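UDP-glucose 4-epimerase (Campylobacter jejuni subsp. jejuni serotype O:2, PDB 7K3P) catalyses the NAD-dependent interconversion of UDP-glucose and UDP-galactose by inverting the sugar at C4, and probably also acts on the N-acetylated sugars. Local coordinates at residues A[26-31]-A[246-251]; A[92-97]-A[134-139]; A[186-191]-A[253-258]. The protein carries 2 engineered substitutions. All coordinates share one frame; numbering follows the deposited sequence.

Contact 1. Residues A[26-31]-A[246-251]; sequences GYIGSH and IHVDDI. With NAD (nicotinamide-adenine-dinucleotide), chain C.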
loop_
_atom_site.group_PDB
_atom_site.type_symbol
_atom_site.label_atom_id
_atom_site.label_comp_id
_atom_site.label_asym_id
_atom_site.label_seq_id
_atom_site.Cartn_x
_atom_site.Cartn_y
_atom_site.Cartn_z
ATOM N N GLY A 26 -11.454 -12.075 -18.262
ATOM C CA GLY A 26 -11.094 -10.785 -18.841
ATOM C C GLY A 26 -10.219 -10.924 -20.090
ATOM O O GLY A 26 -10.034 -12.030 -20.604
ATOM N N TYR A 27 -9.676 -9.810 -20.576
ATOM C CA TYR A 27 -8.969 -9.792 -21.863
ATOM C C TYR A 27 -7.684 -10.611 -21.841
ATOM O O TYR A 27 -7.524 -11.552 -22.627
ATOM C CB TYR A 27 -8.694 -8.348 -22.299
ATOM C CG TYR A 27 -8.052 -8.199 -23.671
ATOM C CD1 TYR A 27 -8.567 -8.858 -24.794
ATOM C CD2 TYR A 27 -6.943 -7.376 -23.847
ATOM C CE1 TYR A 27 -7.981 -8.710 -26.049
ATOM C CE2 TYR A 27 -6.357 -7.210 -25.101
ATOM C CZ TYR A 27 -6.879 -7.877 -26.196
ATOM O OH TYR A 27 -6.293 -7.708 -27.438
ATOM N N ILE A 28 -6.760 -10.274 -20.951
ATOM C CA ILE A 28 -5.497 -10.998 -20.920
ATOM C C ILE A 28 -5.679 -12.362 -20.253
ATOM O O ILE A 28 -5.078 -13.360 -20.676
ATOM C CB ILE A 28 -4.411 -10.212 -20.188
ATOM C CG1 ILE A 28 -4.225 -8.826 -20.821
ATOM C CG2 ILE A 28 -3.110 -10.983 -20.200
ATOM C CD1 ILE A 28 -3.218 -7.962 -20.060
ATOM N N GLY A 29 -6.506 -12.397 -19.206
ATOM C CA GLY A 29 -6.810 -13.640 -18.509
ATOM C C GLY A 29 -7.387 -14.748 -19.390
ATOM O O GLY A 29 -6.964 -15.908 -19.289
ATOM N N SER A 30 -8.349 -14.407 -20.246
ATOM C CA SER A 30 -8.962 -15.411 -21.115
ATOM C C SER A 30 -7.967 -15.917 -22.165
ATOM O O SER A 30 -7.949 -17.107 -22.486
ATOM C CB SER A 30 -10.211 -14.864 -21.793
ATOM O OG SER A 30 -9.899 -13.786 -22.648
ATOM N N HIS A 31 -7.142 -15.019 -22.699
ATOM C CA HIS A 31 -6.102 -15.433 -23.642
ATOM C C HIS A 31 -5.061 -16.310 -22.976
ATOM O O HIS A 31 -4.532 -17.247 -23.589
ATOM C CB HIS A 31 -5.426 -14.217 -24.273
ATOM C CG HIS A 31 -6.255 -13.560 -25.320
ATOM N ND1 HIS A 31 -7.322 -12.741 -25.022
ATOM C CD2 HIS A 31 -6.199 -13.631 -26.673
ATOM C CE1 HIS A 31 -7.876 -12.317 -26.145
ATOM N NE2 HIS A 31 -7.212 -12.842 -27.158
ATOM N N ILE A 246 2.305 -4.329 -26.727
ATOM C CA ILE A 246 2.484 -5.777 -26.766
ATOM C C ILE A 246 1.215 -6.516 -27.194
ATOM O O ILE A 246 0.089 -6.092 -26.883
ATOM C CB ILE A 246 3.021 -6.320 -25.424
ATOM C CG1 ILE A 246 3.515 -7.757 -25.591
ATOM C CG2 ILE A 246 1.946 -6.208 -24.316
ATOM C CD1 ILE A 246 4.423 -8.205 -24.458
ATOM N N HIS A 247 1.401 -7.613 -27.926
ATOM C CA HIS A 247 0.278 -8.425 -28.389
ATOM C C HIS A 247 -0.317 -9.200 -27.207
ATOM O O HIS A 247 0.415 -9.704 -26.365
ATOM C CB HIS A 247 0.739 -9.392 -29.486
ATOM C CG HIS A 247 -0.385 -10.078 -30.192
ATOM N ND1 HIS A 247 -1.022 -11.186 -29.677
ATOM C CD2 HIS A 247 -0.990 -9.810 -31.373
ATOM C CE1 HIS A 247 -1.971 -11.574 -30.511
ATOM N NE2 HIS A 247 -1.975 -10.755 -31.544
ATOM N N VAL A 248 -1.644 -9.291 -27.148
ATOM C CA VAL A 248 -2.294 -9.957 -26.012
ATOM C C VAL A 248 -1.817 -11.401 -25.822
ATOM O O VAL A 248 -1.758 -11.896 -24.692
ATOM C CB VAL A 248 -3.841 -9.894 -26.103
ATOM C CG1 VAL A 248 -4.346 -10.632 -27.349
ATOM C CG2 VAL A 248 -4.479 -10.475 -24.838
ATOM N N ASP A 249 -1.452 -12.078 -26.911
ATOM C CA ASP A 249 -1.035 -13.477 -26.792
ATOM C C ASP A 249 0.417 -13.606 -26.331
ATOM O O ASP A 249 0.815 -14.646 -25.801
ATOM C CB ASP A 249 -1.291 -14.254 -28.104
ATOM C CG ASP A 249 -2.768 -14.601 -28.306
ATOM O OD1 ASP A 249 -3.409 -15.080 -27.342
ATOM O OD2 ASP A 249 -3.291 -14.372 -29.421
ATOM N N ASP A 250 1.196 -12.539 -26.522
ATOM C CA ASP A 250 2.595 -12.499 -26.085
ATOM C C ASP A 250 2.736 -12.141 -24.609
ATOM O O ASP A 250 3.625 -12.649 -23.902
ATOM C CB ASP A 250 3.393 -11.498 -26.934
ATOM C CG ASP A 250 3.705 -12.028 -28.330
ATOM O OD1 ASP A 250 3.798 -13.264 -28.481
ATOM O OD2 ASP A 250 3.857 -11.213 -29.271
ATOM N N ILE A 251 1.897 -11.225 -24.136
ATOM C CA ILE A 251 1.886 -10.981 -22.689
ATOM C C ILE A 251 1.281 -12.227 -22.025
ATOM O O ILE A 251 1.716 -12.642 -20.953
ATOM C CB ILE A 251 1.133 -9.678 -22.307
ATOM C CG1 ILE A 251 1.107 -9.489 -20.787
ATOM C CG2 ILE A 251 -0.273 -9.658 -22.891
ATOM C CD1 ILE A 251 2.490 -9.477 -20.171
HETATM P PA NAD C . -9.625 -6.994 -17.729
HETATM O O1A NAD C . -10.607 -6.009 -17.144
HETATM O O2A NAD C . -10.075 -7.459 -19.085
HETATM O O5B NAD C . -9.501 -8.277 -16.817
HETATM C C5B NAD C . -9.816 -8.152 -15.460
HETATM C C4B NAD C . -10.648 -9.299 -15.042
HETATM O O4B NAD C . -10.699 -9.424 -13.650
HETATM C C3B NAD C . -12.113 -9.148 -15.557
HETATM O O3B NAD C . -12.670 -10.283 -16.323
HETATM C C2B NAD C . -12.888 -8.721 -14.287
HETATM O O2B NAD C . -14.197 -9.102 -14.297
HETATM C C1B NAD C . -12.073 -9.428 -13.252
HETATM N N9A NAD C . -12.244 -8.852 -11.909
HETATM C C8A NAD C . -12.060 -7.564 -11.554
HETATM N N7A NAD C . -12.328 -7.395 -10.250
HETATM C C5A NAD C . -12.691 -8.571 -9.721
HETATM C C6A NAD C . -13.084 -8.996 -8.442
HETATM N N6A NAD C . -13.132 -8.051 -7.352
HETATM N N1A NAD C . -13.385 -10.292 -8.227
HETATM C C2A NAD C . -13.347 -11.203 -9.215
HETATM N N3A NAD C . -12.984 -10.826 -10.486
HETATM C C4A NAD C . -12.652 -9.531 -10.762
HETATM O O3 NAD C . -8.207 -6.278 -17.800
HETATM P PN NAD C . -6.971 -6.859 -18.590
HETATM O O1N NAD C . -7.226 -8.299 -18.997
HETATM O O2N NAD C . -6.761 -5.999 -19.799
HETATM O O5D NAD C . -5.712 -6.775 -17.637
HETATM C C5D NAD C . -5.560 -7.765 -16.646
HETATM C C4D NAD C . -4.405 -7.443 -15.712
HETATM O O4D NAD C . -3.250 -7.076 -16.434
HETATM C C3D NAD C . -4.718 -6.379 -14.666
HETATM O O3D NAD C . -4.132 -6.720 -13.475
HETATM C C2D NAD C . -4.048 -5.158 -15.135
HETATM O O2D NAD C . -3.716 -4.273 -14.130
HETATM C C1D NAD C . -2.839 -5.759 -15.900
HETATM N N1N NAD C . -2.245 -4.851 -16.987
HETATM C C2N NAD C . -3.039 -4.648 -18.099
HETATM C C3N NAD C . -2.565 -3.840 -19.129
HETATM C C7N NAD C . -3.421 -3.610 -20.348
HETATM O O7N NAD C . -4.538 -4.093 -20.450
HETATM N N7N NAD C . -2.909 -2.796 -21.399
HETATM C C4N NAD C . -1.312 -3.265 -19.028
HETATM C C5N NAD C . -0.531 -3.475 -17.915
HETATM C C6N NAD C . -0.994 -4.282 -16.866
HETATM O O HOH W 1 -4.776 -17.151 -26.452
#

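Contact 2. Residues A[92-97]-A[134-139]; sequences VHFAAS and IFSSTA. With NAD (nicotinamide-adenine-dinucleotide), chain C.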
loop_
_atom_site.group_PDB
_atom_site.type_symbol
_atom_site.label_atom_id
_atom_site.label_comp_id
_atom_site.label_asym_id
_atom_site.label_seq_id
_atom_site.Cartn_x
_atom_site.Cartn_y
_atom_site.Cartn_z
ATOM N N VAL A 92 -2.259 -17.307 -10.910
ATOM C CA VAL A 92 -1.885 -16.272 -11.844
ATOM C C VAL A 92 -2.951 -15.210 -11.681
ATOM O O VAL A 92 -4.121 -15.434 -12.027
ATOM C CB VAL A 92 -1.871 -16.797 -13.283
ATOM C CG1 VAL A 92 -1.483 -15.684 -14.242
ATOM C CG2 VAL A 92 -0.884 -17.989 -13.404
ATOM N N HIS A 93 -2.549 -14.058 -11.137
ATOM C CA HIS A 93 -3.504 -13.052 -10.655
ATOM C C HIS A 93 -3.673 -11.838 -11.597
ATOM O O HIS A 93 -2.874 -10.894 -11.558
ATOM C CB HIS A 93 -3.066 -12.596 -9.253
ATOM C CG HIS A 93 -3.949 -11.557 -8.634
ATOM N ND1 HIS A 93 -5.337 -11.557 -8.794
ATOM C CD2 HIS A 93 -3.670 -10.488 -7.857
ATOM C CE1 HIS A 93 -5.842 -10.534 -8.141
ATOM N NE2 HIS A 93 -4.862 -9.861 -7.557
ATOM N N PHE A 94 -4.711 -11.865 -12.428
ATOM C CA PHE A 94 -5.013 -10.785 -13.369
ATOM C C PHE A 94 -6.081 -9.809 -12.854
ATOM O O PHE A 94 -6.167 -8.669 -13.334
ATOM C CB PHE A 94 -5.579 -11.348 -14.678
ATOM C CG PHE A 94 -4.585 -12.107 -15.516
ATOM C CD1 PHE A 94 -3.645 -11.436 -16.295
ATOM C CD2 PHE A 94 -4.625 -13.492 -15.562
ATOM C CE1 PHE A 94 -2.738 -12.145 -17.081
ATOM C CE2 PHE A 94 -3.725 -14.210 -16.338
ATOM C CZ PHE A 94 -2.783 -13.537 -17.107
ATOM N N ALA A 95 -6.949 -10.279 -11.954
ATOM C CA ALA A 95 -8.116 -9.494 -11.530
ATOM C C ALA A 95 -7.704 -8.153 -10.925
ATOM O O ALA A 95 -6.892 -8.095 -9.995
ATOM C CB ALA A 95 -8.975 -10.290 -10.533
ATOM N N ALA A 96 -8.271 -7.076 -11.460
ATOM C CA ALA A 96 -7.986 -5.735 -10.978
ATOM C C ALA A 96 -8.857 -4.747 -11.739
ATOM O O ALA A 96 -9.482 -5.120 -12.731
ATOM C CB ALA A 96 -6.504 -5.401 -11.204
ATOM N N SER A 97 -8.875 -3.494 -11.274
ATOM C CA SER A 97 -9.360 -2.371 -12.072
ATOM C C SER A 97 -8.129 -1.744 -12.722
ATOM O O SER A 97 -7.072 -1.679 -12.087
ATOM C CB SER A 97 -10.073 -1.348 -11.181
ATOM O OG SER A 97 -11.145 -1.952 -10.493
ATOM N N ILE A 134 1.885 -15.597 -9.471
ATOM C CA ILE A 134 2.272 -14.747 -10.592
ATOM C C ILE A 134 1.359 -13.515 -10.589
ATOM O O ILE A 134 0.125 -13.641 -10.672
ATOM C CB ILE A 134 2.291 -15.514 -11.946
ATOM C CG1 ILE A 134 3.401 -16.585 -11.937
ATOM C CG2 ILE A 134 2.557 -14.555 -13.105
ATOM C CD1 ILE A 134 2.933 -17.926 -11.510
ATOM N N PHE A 135 1.960 -12.331 -10.442
ATOM C CA PHE A 135 1.184 -11.088 -10.305
ATOM C C PHE A 135 1.338 -10.189 -11.525
ATOM O O PHE A 135 2.462 -9.802 -11.889
ATOM C CB PHE A 135 1.626 -10.346 -9.046
ATOM C CG PHE A 135 0.890 -9.049 -8.801
ATOM C CD1 PHE A 135 -0.498 -8.994 -8.880
ATOM C CD2 PHE A 135 1.590 -7.896 -8.445
ATOM C CE1 PHE A 135 -1.185 -7.788 -8.642
ATOM C CE2 PHE A 135 0.922 -6.693 -8.196
ATOM C CZ PHE A 135 -0.474 -6.643 -8.290
ATOM N N SER A 136 0.214 -9.872 -12.168
ATOM C CA SER A 136 0.197 -8.886 -13.232
ATOM C C SER A 136 0.295 -7.493 -12.616
ATOM O O SER A 136 -0.721 -6.942 -12.151
ATOM C CB SER A 136 -1.099 -8.972 -14.027
ATOM O OG SER A 136 -1.311 -10.273 -14.510
ATOM N N SER A 137 1.505 -6.932 -12.598
ATOM C CA SER A 137 1.679 -5.551 -12.156
ATOM C C SER A 137 1.637 -4.679 -13.411
ATOM O O SER A 137 0.946 -5.014 -14.365
ATOM C CB SER A 137 2.996 -5.396 -11.415
ATOM O OG SER A 137 3.116 -4.097 -10.874
ATOM N N THR A 138 2.386 -3.581 -13.432
ATOM C CA THR A 138 2.266 -2.632 -14.543
ATOM C C THR A 138 3.477 -1.716 -14.627
ATOM O O THR A 138 4.130 -1.459 -13.625
ATOM C CB THR A 138 1.011 -1.723 -14.387
ATOM O OG1 THR A 138 1.054 -0.657 -15.357
ATOM C CG2 THR A 138 0.967 -1.093 -12.981
ATOM N N ALA A 139 3.758 -1.202 -15.823
ATOM C CA ALA A 139 4.822 -0.197 -15.959
ATOM C C ALA A 139 4.455 1.116 -15.253
ATOM O O ALA A 139 5.327 1.926 -14.954
ATOM C CB ALA A 139 5.160 0.057 -17.438
HETATM P PA NAD C . -9.625 -6.994 -17.729
HETATM O O1A NAD C . -10.607 -6.009 -17.144
HETATM O O2A NAD C . -10.075 -7.459 -19.085
HETATM O O5B NAD C . -9.501 -8.277 -16.817
HETATM C C5B NAD C . -9.816 -8.152 -15.460
HETATM C C4B NAD C . -10.648 -9.299 -15.042
HETATM O O4B NAD C . -10.699 -9.424 -13.650
HETATM C C3B NAD C . -12.113 -9.148 -15.557
HETATM O O3B NAD C . -12.670 -10.283 -16.323
HETATM C C2B NAD C . -12.888 -8.721 -14.287
HETATM O O2B NAD C . -14.197 -9.102 -14.297
HETATM C C1B NAD C . -12.073 -9.428 -13.252
HETATM N N9A NAD C . -12.244 -8.852 -11.909
HETATM C C8A NAD C . -12.060 -7.564 -11.554
HETATM N N7A NAD C . -12.328 -7.395 -10.250
HETATM C C5A NAD C . -12.691 -8.571 -9.721
HETATM C C6A NAD C . -13.084 -8.996 -8.442
HETATM N N6A NAD C . -13.132 -8.051 -7.352
HETATM N N1A NAD C . -13.385 -10.292 -8.227
HETATM C C2A NAD C . -13.347 -11.203 -9.215
HETATM N N3A NAD C . -12.984 -10.826 -10.486
HETATM C C4A NAD C . -12.652 -9.531 -10.762
HETATM O O3 NAD C . -8.207 -6.278 -17.800
HETATM P PN NAD C . -6.971 -6.859 -18.590
HETATM O O1N NAD C . -7.226 -8.299 -18.997
HETATM O O2N NAD C . -6.761 -5.999 -19.799
HETATM O O5D NAD C . -5.712 -6.775 -17.637
HETATM C C5D NAD C . -5.560 -7.765 -16.646
HETATM C C4D NAD C . -4.405 -7.443 -15.712
HETATM O O4D NAD C . -3.250 -7.076 -16.434
HETATM C C3D NAD C . -4.718 -6.379 -14.666
HETATM O O3D NAD C . -4.132 -6.720 -13.475
HETATM C C2D NAD C . -4.048 -5.158 -15.135
HETATM O O2D NAD C . -3.716 -4.273 -14.130
HETATM C C1D NAD C . -2.839 -5.759 -15.900
HETATM N N1N NAD C . -2.245 -4.851 -16.987
HETATM C C2N NAD C . -3.039 -4.648 -18.099
HETATM C C3N NAD C . -2.565 -3.840 -19.129
HETATM C C7N NAD C . -3.421 -3.610 -20.348
HETATM O O7N NAD C . -4.538 -4.093 -20.450
HETATM N N7N NAD C . -2.909 -2.796 -21.399
HETATM C C4N NAD C . -1.312 -3.265 -19.028
HETATM C C5N NAD C . -0.531 -3.475 -17.915
HETATM C C6N NAD C . -0.994 -4.282 -16.866
#

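Contact 3. Residues A[186-191]-A[253-258]; sequences CILRYF and SAHLAA. With NAD (nicotinamide-adenine-dinucleotide), chain C.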
loop_
_atom_site.group_PDB
_atom_site.type_symbol
_atom_site.label_atom_id
_atom_site.label_comp_id
_atom_site.label_asym_id
_atom_site.label_seq_id
_atom_site.Cartn_x
_atom_site.Cartn_y
_atom_site.Cartn_z
ATOM N N CYS A 186 6.274 -14.113 -8.700
ATOM C CA CYS A 186 6.890 -13.505 -9.857
ATOM C C CYS A 186 6.008 -12.362 -10.331
ATOM O O CYS A 186 4.849 -12.569 -10.681
ATOM C CB CYS A 186 7.053 -14.528 -10.974
ATOM S SG CYS A 186 8.097 -13.917 -12.322
ATOM N N ILE A 187 6.560 -11.157 -10.328
ATOM C CA ILE A 187 5.808 -9.980 -10.728
ATOM C C ILE A 187 6.123 -9.599 -12.163
ATOM O O ILE A 187 7.297 -9.494 -12.538
ATOM C CB ILE A 187 6.147 -8.790 -9.824
ATOM C CG1 ILE A 187 5.570 -9.016 -8.419
ATOM C CG2 ILE A 187 5.614 -7.484 -10.452
ATOM C CD1 ILE A 187 6.343 -8.278 -7.324
ATOM N N LEU A 188 5.088 -9.375 -12.966
ATOM C CA LEU A 188 5.293 -8.952 -14.351
ATOM C C LEU A 188 4.837 -7.497 -14.550
ATOM O O LEU A 188 3.687 -7.146 -14.239
ATOM C CB LEU A 188 4.556 -9.897 -15.320
ATOM C CG LEU A 188 4.976 -11.371 -15.256
ATOM C CD1 LEU A 188 4.253 -12.200 -16.299
ATOM C CD2 LEU A 188 6.480 -11.482 -15.464
ATOM N N ARG A 189 5.734 -6.644 -15.050
ATOM C CA ARG A 189 5.362 -5.263 -15.397
ATOM C C ARG A 189 5.429 -5.088 -16.911
ATOM O O ARG A 189 6.325 -5.639 -17.561
ATOM C CB ARG A 189 6.310 -4.271 -14.737
ATOM C CG ARG A 189 6.418 -4.381 -13.218
ATOM C CD ARG A 189 7.564 -3.531 -12.731
ATOM N NE ARG A 189 7.769 -3.636 -11.291
ATOM C CZ ARG A 189 8.945 -3.475 -10.705
ATOM N NH1 ARG A 189 10.019 -3.188 -11.448
ATOM N NH2 ARG A 189 9.047 -3.603 -9.394
ATOM N N TYR A 190 4.497 -4.320 -17.470
ATOM C CA TYR A 190 4.482 -4.084 -18.907
ATOM C C TYR A 190 3.653 -2.863 -19.237
ATOM O O TYR A 190 2.858 -2.388 -18.409
ATOM C CB TYR A 190 3.954 -5.315 -19.670
ATOM C CG TYR A 190 2.727 -5.969 -19.042
ATOM C CD1 TYR A 190 2.844 -6.809 -17.940
ATOM C CD2 TYR A 190 1.463 -5.768 -19.579
ATOM C CE1 TYR A 190 1.704 -7.429 -17.372
ATOM C CE2 TYR A 190 0.346 -6.380 -19.039
ATOM C CZ TYR A 190 0.473 -7.199 -17.938
ATOM O OH TYR A 190 -0.658 -7.793 -17.411
ATOM N N PHE A 191 3.847 -2.349 -20.444
ATOM C CA PHE A 191 3.079 -1.208 -20.908
ATOM C C PHE A 191 1.753 -1.672 -21.511
ATOM O O PHE A 191 1.263 -2.758 -21.193
ATOM C CB PHE A 191 3.913 -0.393 -21.902
ATOM C CG PHE A 191 4.960 0.456 -21.238
ATOM C CD1 PHE A 191 4.642 1.731 -20.769
ATOM C CD2 PHE A 191 6.248 -0.026 -21.044
ATOM C CE1 PHE A 191 5.602 2.520 -20.136
ATOM C CE2 PHE A 191 7.216 0.754 -20.414
ATOM C CZ PHE A 191 6.895 2.031 -19.959
ATOM N N SER A 253 1.587 -15.388 -23.023
ATOM C CA SER A 253 2.580 -16.458 -22.946
ATOM C C SER A 253 3.640 -16.170 -21.883
ATOM O O SER A 253 4.183 -17.086 -21.254
ATOM C CB SER A 253 3.215 -16.730 -24.330
ATOM O OG SER A 253 4.016 -15.634 -24.752
ATOM N N ALA A 254 3.928 -14.894 -21.645
ATOM C CA ALA A 254 4.935 -14.546 -20.630
ATOM C C ALA A 254 4.489 -14.928 -19.226
ATOM O O ALA A 254 5.311 -15.125 -18.329
ATOM C CB ALA A 254 5.281 -13.050 -20.688
ATOM N N HIS A 255 3.180 -15.008 -19.017
ATOM C CA HIS A 255 2.685 -15.418 -17.706
ATOM C C HIS A 255 2.939 -16.924 -17.510
ATOM O O HIS A 255 3.332 -17.363 -16.424
ATOM C CB HIS A 255 1.211 -15.034 -17.557
ATOM C CG HIS A 255 1.003 -13.586 -17.222
ATOM N ND1 HIS A 255 1.156 -12.573 -18.147
ATOM C CD2 HIS A 255 0.675 -12.982 -16.052
ATOM C CE1 HIS A 255 0.908 -11.410 -17.565
ATOM N NE2 HIS A 255 0.614 -11.628 -16.297
ATOM N N LEU A 256 2.748 -17.701 -18.576
ATOM C CA LEU A 256 3.101 -19.119 -18.549
ATOM C C LEU A 256 4.594 -19.251 -18.303
ATOM O O LEU A 256 5.026 -20.012 -17.432
ATOM C CB LEU A 256 2.693 -19.812 -19.859
ATOM C CG LEU A 256 1.247 -20.303 -19.951
ATOM C CD1 LEU A 256 0.254 -19.140 -20.118
ATOM C CD2 LEU A 256 1.089 -21.324 -21.090
ATOM N N ALA A 257 5.392 -18.475 -19.039
ATOM C CA ALA A 257 6.839 -18.540 -18.849
ATOM C C ALA A 257 7.243 -18.193 -17.420
ATOM O O ALA A 257 8.187 -18.777 -16.892
ATOM C CB ALA A 257 7.579 -17.654 -19.868
ATOM N N ALA A 258 6.531 -17.248 -16.794
ATOM C CA ALA A 258 6.826 -16.822 -15.412
ATOM C C ALA A 258 6.568 -17.952 -14.422
ATOM O O ALA A 258 7.286 -18.119 -13.434
ATOM C CB ALA A 258 5.966 -15.593 -15.030
HETATM P PA NAD C . -9.625 -6.994 -17.729
HETATM O O1A NAD C . -10.607 -6.009 -17.144
HETATM O O2A NAD C . -10.075 -7.459 -19.085
HETATM O O5B NAD C . -9.501 -8.277 -16.817
HETATM C C5B NAD C . -9.816 -8.152 -15.460
HETATM C C4B NAD C . -10.648 -9.299 -15.042
HETATM O O4B NAD C . -10.699 -9.424 -13.650
HETATM C C3B NAD C . -12.113 -9.148 -15.557
HETATM O O3B NAD C . -12.670 -10.283 -16.323
HETATM C C2B NAD C . -12.888 -8.721 -14.287
HETATM O O2B NAD C . -14.197 -9.102 -14.297
HETATM C C1B NAD C . -12.073 -9.428 -13.252
HETATM N N9A NAD C . -12.244 -8.852 -11.909
HETATM C C8A NAD C . -12.060 -7.564 -11.554
HETATM N N7A NAD C . -12.328 -7.395 -10.250
HETATM C C5A NAD C . -12.691 -8.571 -9.721
HETATM C C6A NAD C . -13.084 -8.996 -8.442
HETATM N N6A NAD C . -13.132 -8.051 -7.352
HETATM N N1A NAD C . -13.385 -10.292 -8.227
HETATM C C2A NAD C . -13.347 -11.203 -9.215
HETATM N N3A NAD C . -12.984 -10.826 -10.486
HETATM C C4A NAD C . -12.652 -9.531 -10.762
HETATM O O3 NAD C . -8.207 -6.278 -17.800
HETATM P PN NAD C . -6.971 -6.859 -18.590
HETATM O O1N NAD C . -7.226 -8.299 -18.997
HETATM O O2N NAD C . -6.761 -5.999 -19.799
HETATM O O5D NAD C . -5.712 -6.775 -17.637
HETATM C C5D NAD C . -5.560 -7.765 -16.646
HETATM C C4D NAD C . -4.405 -7.443 -15.712
HETATM O O4D NAD C . -3.250 -7.076 -16.434
HETATM C C3D NAD C . -4.718 -6.379 -14.666
HETATM O O3D NAD C . -4.132 -6.720 -13.475
HETATM C C2D NAD C . -4.048 -5.158 -15.135
HETATM O O2D NAD C . -3.716 -4.273 -14.130
HETATM C C1D NAD C . -2.839 -5.759 -15.900
HETATM N N1N NAD C . -2.245 -4.851 -16.987
HETATM C C2N NAD C . -3.039 -4.648 -18.099
HETATM C C3N NAD C . -2.565 -3.840 -19.129
HETATM C C7N NAD C . -3.421 -3.610 -20.348
HETATM O O7N NAD C . -4.538 -4.093 -20.450
HETATM N N7N NAD C . -2.909 -2.796 -21.399
HETATM C C4N NAD C . -1.312 -3.265 -19.028
HETATM C C5N NAD C . -0.531 -3.475 -17.915
HETATM C C6N NAD C . -0.994 -4.282 -16.866
#

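Contact 1. Residues A[26-31]-A[246-251]
V248 is wedged between the rings of Y27 and H31, and one methyl, CG2, serves both. It lies over a face of the Y27 ring, 3.9 Å from V248 CG2 to the ring centroid, and over a face of the H31 ring at 3.8 Å from that centroid; each is a CH-pi contact displaced somewhat toward the rim. The other branch, V248 CG1, reaches the phenol oxygen of Y27 and the CD2 side of the imidazole. With CG anti to the backbone N (chi1 -176°), Y27 carries its ring across the V248 side chain at a slant, and its OH passes on to a hydrogen bond with the carbonyl of A194. The H31 ring is held by its own helix: H31 ND1 donates to Y27 O at 2.7 Å. Its CD2 edge then faces D249, whose OD1 lies in the ring plane 3.2 Å from H31 CD2, with ring and carboxylate planes 55° apart. A water donates to both D249 OD1 and H31 O, a polar bridge beside the apolar wedge. Deeper in, I28 CG2 meets I251 CG2 at 4.1 Å. The first turn of helix 27-37 is thus packed against that of helix 248-261, while its amides face the cofactor: Y27 N donates to NAD O2A at 2.8 Å and I28 N to NAD O1N, the pyrophosphate grip of a Rossmann fold with its glycine-rich turn.

Contact 2. Residues A[92-97]-A[134-139]
H93 and F135 both carry CG anti to the backbone N (chi1 of both near 180°), which sends their rings out on the same face of the sheet, side by side and pointing the same way. They meet rim to rim, H93 CD2 lying 3.7 Å from F135 CD1, with planes 21° apart and neither ring over the other. The imidazole is fixed in rotation at both nitrogens, ND1 bonded to S22 OG and NE2 to T118 OG1. S136 has its OG beside the backbone N, which brings the hydroxyl to 3.2 Å from F94 CD1, in an oblique approach to that ring; its stronger polar partner is H255 NE2. The backbones pair as parallel strands: H93 N donates to I134 O at 2.7 Å and nearly straight, whereas the next link, S136 N to H93 O, is weak at 3.3 Å. On the other face V92 CG2 touches I134 CD1 at 4.3 Å. Past this weakening pair the chains part around NAD, and the cofactor's ribose hydroxyl O3D donates to F94 O at 2.8 Å. The chemistry implies a division of labour: one short, straight backbone bond, one weak one and a buried imidazole hydrogen-bonded at both nitrogens hold the strands, while beyond their C-terminal ends a backbone carbonyl is left to grip the nicotinamide ribose, as expected of a Rossmann-type sheet.

Contact 3. Residues A[186-191]-A[253-258]
L188 lays its CD1 methyl squarely over the imidazole of H255, joining strand 184-189, next to last in the Rossmann-type parallel sheet, to helix 248-261 that covers it. The short strand and helix segments run nearly antiparallel, at 157°, with their axes 9.6 Å apart at closest approach. The tight part is this CH-pi contact: L188 CD1 stands 3.5 Å from the centroid of the H255 ring and only 1° off its normal, almost equally near all five ring atoms. The ring is steadied at both nitrogens, ND1 bonded to I251 O one turn back in the helix and NE2 bonded outside the two segments; the two bonds limit rotation of the ring and so keep its face turned to the leucine. Toward the C-terminal end of the helix segment the contact is plainly apolar, A258 CB meeting C186 SG at 3.8 Å and L188 CD1 at 4.0 Å. Neither side of this buried interface is a true solvent face; the looser side lies toward the cofactor, where Y190 OH comes only to 3.9 Å from H255 CE1, near the ring plane. Y190 takes chi1 43°, CG between the backbone N and the carbonyl carbon, and this turns its ring toward the nicotinamide half of NAD, its hydroxyl donating to the ribose ring oxygen, with Y190 OH 2.9 Å from NAD O4D.

All three contacts belong to the interior, although H31 and D249 give contact 1 a partly exposed, watered margin that the fully buried touching residues of contacts 2 and 3 lack. Contacts 1 and 3 share helix 248-261, its first turn meeting helix 27-37 and its next turns the sheet; contacts 2 and 3 use neighbouring strands of one sheet, joined by F135 O and L188 N. Contact 2 alone of the three is paired through backbone hydrogen bonds, whereas the other two rely on methyls over rings. F94 ties the set together, packing on I28 and on H255, and each contact gives NAD a different hold: pyrophosphate, ribose hydroxyl, ribose ring oxygen.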